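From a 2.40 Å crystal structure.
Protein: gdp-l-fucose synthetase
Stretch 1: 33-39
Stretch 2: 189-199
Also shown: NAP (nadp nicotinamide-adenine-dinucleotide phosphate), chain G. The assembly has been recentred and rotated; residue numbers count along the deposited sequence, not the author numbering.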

# COMPACT_ATOMS: atom_id res chain seq x y z
N THR A 33 21.69 -14.12 -2.18
CA THR A 33 23.04 -13.90 -1.65
C THR A 33 23.05 -13.34 -0.24
O THR A 33 24.12 -13.24 0.37
CB THR A 33 23.88 -12.98 -2.57
OG1 THR A 33 23.26 -11.69 -2.68
CG2 THR A 33 24.04 -13.59 -3.98
N GLY A 34 21.88 -12.99 0.32
CA GLY A 34 21.80 -12.46 1.67
C GLY A 34 21.69 -13.56 2.70
O GLY A 34 21.79 -14.75 2.40
N LEU A 35 21.39 -13.15 3.93
CA LEU A 35 21.31 -14.10 5.04
C LEU A 35 20.37 -15.29 4.75
O LEU A 35 20.80 -16.45 4.70
CB LEU A 35 20.86 -13.36 6.30
CG LEU A 35 20.51 -14.25 7.48
CD1 LEU A 35 21.79 -14.97 7.96
CD2 LEU A 35 19.91 -13.46 8.61
N PHE A 36 19.08 -15.00 4.50
CA PHE A 36 18.09 -16.06 4.29
C PHE A 36 18.44 -16.88 3.05
O PHE A 36 18.41 -18.12 3.08
CB PHE A 36 16.69 -15.43 4.19
CG PHE A 36 15.52 -16.36 4.58
CD1 PHE A 36 15.73 -17.71 4.86
CD2 PHE A 36 14.24 -15.87 4.65
CE1 PHE A 36 14.67 -18.54 5.19
CE2 PHE A 36 13.15 -16.70 4.99
CZ PHE A 36 13.37 -18.03 5.26
N GLY A 37 18.83 -16.19 1.97
CA GLY A 37 19.12 -16.88 0.73
C GLY A 37 20.26 -17.88 0.84
O GLY A 37 20.17 -18.99 0.29
N LYS A 38 21.37 -17.49 1.50
CA LYS A 38 22.51 -18.39 1.66
C LYS A 38 22.13 -19.60 2.50
O LYS A 38 22.67 -20.69 2.29
CB LYS A 38 23.70 -17.65 2.30
CG LYS A 38 24.26 -16.53 1.43
CD LYS A 38 24.86 -17.02 0.13
CE LYS A 38 26.30 -17.45 0.33
NZ LYS A 38 26.94 -17.79 -0.96
N ALA A 39 21.23 -19.43 3.46
CA ALA A 39 20.76 -20.57 4.24
C ALA A 39 20.00 -21.56 3.35
O ALA A 39 20.25 -22.77 3.41
CB ALA A 39 19.90 -20.08 5.39
N ILE A 189 6.35 -15.48 7.07
CA ILE A 189 6.67 -14.34 7.92
C ILE A 189 7.72 -14.81 8.92
O ILE A 189 7.37 -15.32 9.99
CB ILE A 189 5.43 -13.81 8.66
CG1 ILE A 189 4.22 -13.73 7.74
CG2 ILE A 189 5.74 -12.47 9.27
CD1 ILE A 189 3.06 -13.11 8.44
N PRO A 190 9.00 -14.68 8.60
CA PRO A 190 10.02 -15.09 9.56
C PRO A 190 10.16 -14.04 10.65
O PRO A 190 9.86 -12.86 10.47
CB PRO A 190 11.29 -15.21 8.71
CG PRO A 190 11.06 -14.32 7.54
CD PRO A 190 9.57 -14.27 7.30
N THR A 191 10.55 -14.52 11.81
CA THR A 191 10.88 -13.68 12.95
C THR A 191 12.34 -13.23 12.82
O THR A 191 12.89 -13.18 11.72
CB THR A 191 10.62 -14.46 14.24
OG1 THR A 191 10.49 -13.56 15.34
CG2 THR A 191 11.76 -15.51 14.51
N ASN A 192 12.96 -12.82 13.93
CA ASN A 192 14.38 -12.45 13.95
C ASN A 192 15.28 -13.59 13.49
O ASN A 192 15.44 -14.60 14.18
CB ASN A 192 14.78 -12.01 15.35
CG ASN A 192 13.85 -10.96 15.90
OD1 ASN A 192 13.89 -9.81 15.48
ND2 ASN A 192 12.96 -11.36 16.80
N LEU A 193 15.89 -13.43 12.33
CA LEU A 193 16.80 -14.42 11.80
C LEU A 193 18.24 -14.13 12.23
O LEU A 193 18.61 -12.97 12.48
CB LEU A 193 16.72 -14.46 10.27
CG LEU A 193 15.38 -14.80 9.62
CD1 LEU A 193 15.52 -15.00 8.11
CD2 LEU A 193 14.70 -15.98 10.30
N PHE A 194 19.05 -15.18 12.34
CA PHE A 194 20.48 -15.00 12.53
C PHE A 194 21.23 -16.14 11.86
O PHE A 194 20.68 -17.22 11.60
CB PHE A 194 20.87 -14.92 14.02
CG PHE A 194 20.65 -16.20 14.77
CD1 PHE A 194 19.37 -16.56 15.21
CD2 PHE A 194 21.71 -17.09 15.01
CE1 PHE A 194 19.16 -17.74 15.89
CE2 PHE A 194 21.52 -18.29 15.68
CZ PHE A 194 20.24 -18.61 16.13
N GLY A 195 22.50 -15.90 11.59
CA GLY A 195 23.33 -16.93 11.03
C GLY A 195 24.41 -16.43 10.11
O GLY A 195 24.69 -15.22 10.01
N PRO A 196 25.04 -17.36 9.41
CA PRO A 196 26.15 -16.99 8.53
C PRO A 196 25.66 -16.12 7.37
O PRO A 196 24.50 -16.16 6.98
CB PRO A 196 26.70 -18.34 8.04
CG PRO A 196 25.73 -19.35 8.39
CD PRO A 196 24.91 -18.82 9.56
N HIS A 197 26.59 -15.31 6.85
CA HIS A 197 26.36 -14.38 5.75
C HIS A 197 25.40 -13.26 6.11
O HIS A 197 24.89 -12.58 5.21
CB HIS A 197 25.87 -15.12 4.50
CG HIS A 197 26.85 -16.12 3.99
ND1 HIS A 197 27.94 -15.77 3.22
CD2 HIS A 197 26.90 -17.47 4.13
CE1 HIS A 197 28.61 -16.86 2.90
NE2 HIS A 197 28.00 -17.91 3.44
N ASP A 198 25.20 -13.01 7.40
CA ASP A 198 24.42 -11.91 7.92
C ASP A 198 25.15 -10.59 7.68
O ASP A 198 26.24 -10.54 7.11
CB ASP A 198 24.16 -12.11 9.41
CG ASP A 198 22.86 -11.48 9.88
OD1 ASP A 198 22.37 -10.56 9.20
OD2 ASP A 198 22.37 -11.91 10.94
N ASN A 199 24.51 -9.49 8.08
CA ASN A 199 25.12 -8.17 8.06
C ASN A 199 25.58 -7.86 9.48
O ASN A 199 24.76 -7.61 10.37
CB ASN A 199 24.15 -7.11 7.55
CG ASN A 199 24.78 -5.74 7.49
OD1 ASN A 199 25.96 -5.56 7.84
ND2 ASN A 199 24.03 -4.77 7.03
PA NAP G . 19.84 -9.46 3.35
O1A NAP G . 20.01 -7.98 3.55
O2A NAP G . 20.69 -10.46 4.10
O5B NAP G . 19.95 -9.86 1.75
C5B NAP G . 18.90 -9.22 1.10
C4B NAP G . 18.97 -9.67 -0.38
O4B NAP G . 18.23 -8.77 -1.24
C3B NAP G . 20.47 -9.76 -0.91
O3B NAP G . 20.60 -10.85 -1.77
C2B NAP G . 20.55 -8.51 -1.79
O2B NAP G . 21.34 -8.65 -2.86
C1B NAP G . 19.07 -8.54 -2.36
N9A NAP G . 18.71 -7.28 -2.99
C8A NAP G . 18.48 -6.06 -2.37
N7A NAP G . 18.15 -5.08 -3.23
C5A NAP G . 18.18 -5.69 -4.47
C6A NAP G . 17.93 -5.19 -5.75
N6A NAP G . 17.58 -3.85 -5.93
N1A NAP G . 18.00 -5.99 -6.84
C2A NAP G . 18.34 -7.29 -6.57
N3A NAP G . 18.62 -7.91 -5.40
C4A NAP G . 18.52 -7.07 -4.35
O3 NAP G . 18.23 -9.60 3.77
PN NAP G . 17.87 -10.98 4.46
O1N NAP G . 18.25 -12.17 3.66
O2N NAP G . 17.97 -10.95 5.97
O5D NAP G . 16.13 -11.03 4.33
C5D NAP G . 15.70 -11.36 3.07
C4D NAP G . 14.19 -11.44 3.21
O4D NAP G . 13.90 -11.92 4.53
C3D NAP G . 13.61 -9.95 3.13
O3D NAP G . 12.45 -9.95 2.38
C2D NAP G . 13.35 -9.60 4.62
O2D NAP G . 12.25 -8.81 4.83
C1D NAP G . 13.02 -11.02 5.18
N1N NAP G . 13.19 -11.03 6.67
C2N NAP G . 14.44 -11.02 7.28
C3N NAP G . 14.55 -10.99 8.65
C7N NAP G . 15.90 -10.96 9.29
O7N NAP G . 16.07 -10.85 10.52
N7N NAP G . 17.04 -11.06 8.48
C4N NAP G . 13.36 -10.98 9.54
C5N NAP G . 12.07 -10.98 8.80
C6N NAP G . 12.01 -11.01 7.47
P2B NAP G . 23.13 -8.19 -2.64
O1X NAP G . 23.55 -9.28 -1.70
O2X NAP G . 23.60 -8.31 -4.09
O3X NAP G . 22.98 -6.81 -2.07

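No hydrogen bond joins the two stretches directly; side-chain packing and the shared NADP hold them together, with 447 Å² buried between them. Stretch 2 enters as a strand at Ile189, whose CA-to-CB bond points away and which takes no part. Pro190 follows with its CB directed toward the helix, and its CG lies 4.1 Å from CE2 of Phe36, a compact apolar contact. Thr191 and Asn192 do not touch stretch 1, although O of Thr191 comes within 3.1 Å of C4N of the nicotinamide ring.

Leu193 is the main apolar anchor of the strand. Its m,t side chain places CD1 over one face of the Phe36 ring, 4.0 Å from the ring centroid in a CH-pi contact, while its CB packs 3.7 Å from CD2 of Leu35. The same residue grips the cofactor: its N donates to O7N of NADP (3.2 Å). From the helix, Leu35 N and Phe36 N donate to the pyrophosphate oxygens O2A (2.8 Å) and O1N (3.1 Å), so the ligand bridges both backbones.

Beyond Phe194, whose CA-to-CB bond points away, the chain enters a type II turn from Gly195 to Asp198. The backbone angles of Gly195 by themselves call for glycine. Leu35, the residue most covered by the other stretch, extends its side chain against this turn: CD1 lies 3.6 Å from O of Gly195 and 3.1 Å from O of Pro196, close contacts without hydrogen bonding. The CA-to-CB bond of His197 points toward stretch 1, and Lys38 places CE over one face of the His197 ring, 3.5 Å from the ring centroid; the methylene suits this CH-pi contact. Asp198 brings OD2 to 3.7 Å from CD2 of Leu35, while its OD1 accepts a hydrogen bond from N of Asn199 (2.6 Å); Asn199 itself makes no contact with stretch 1.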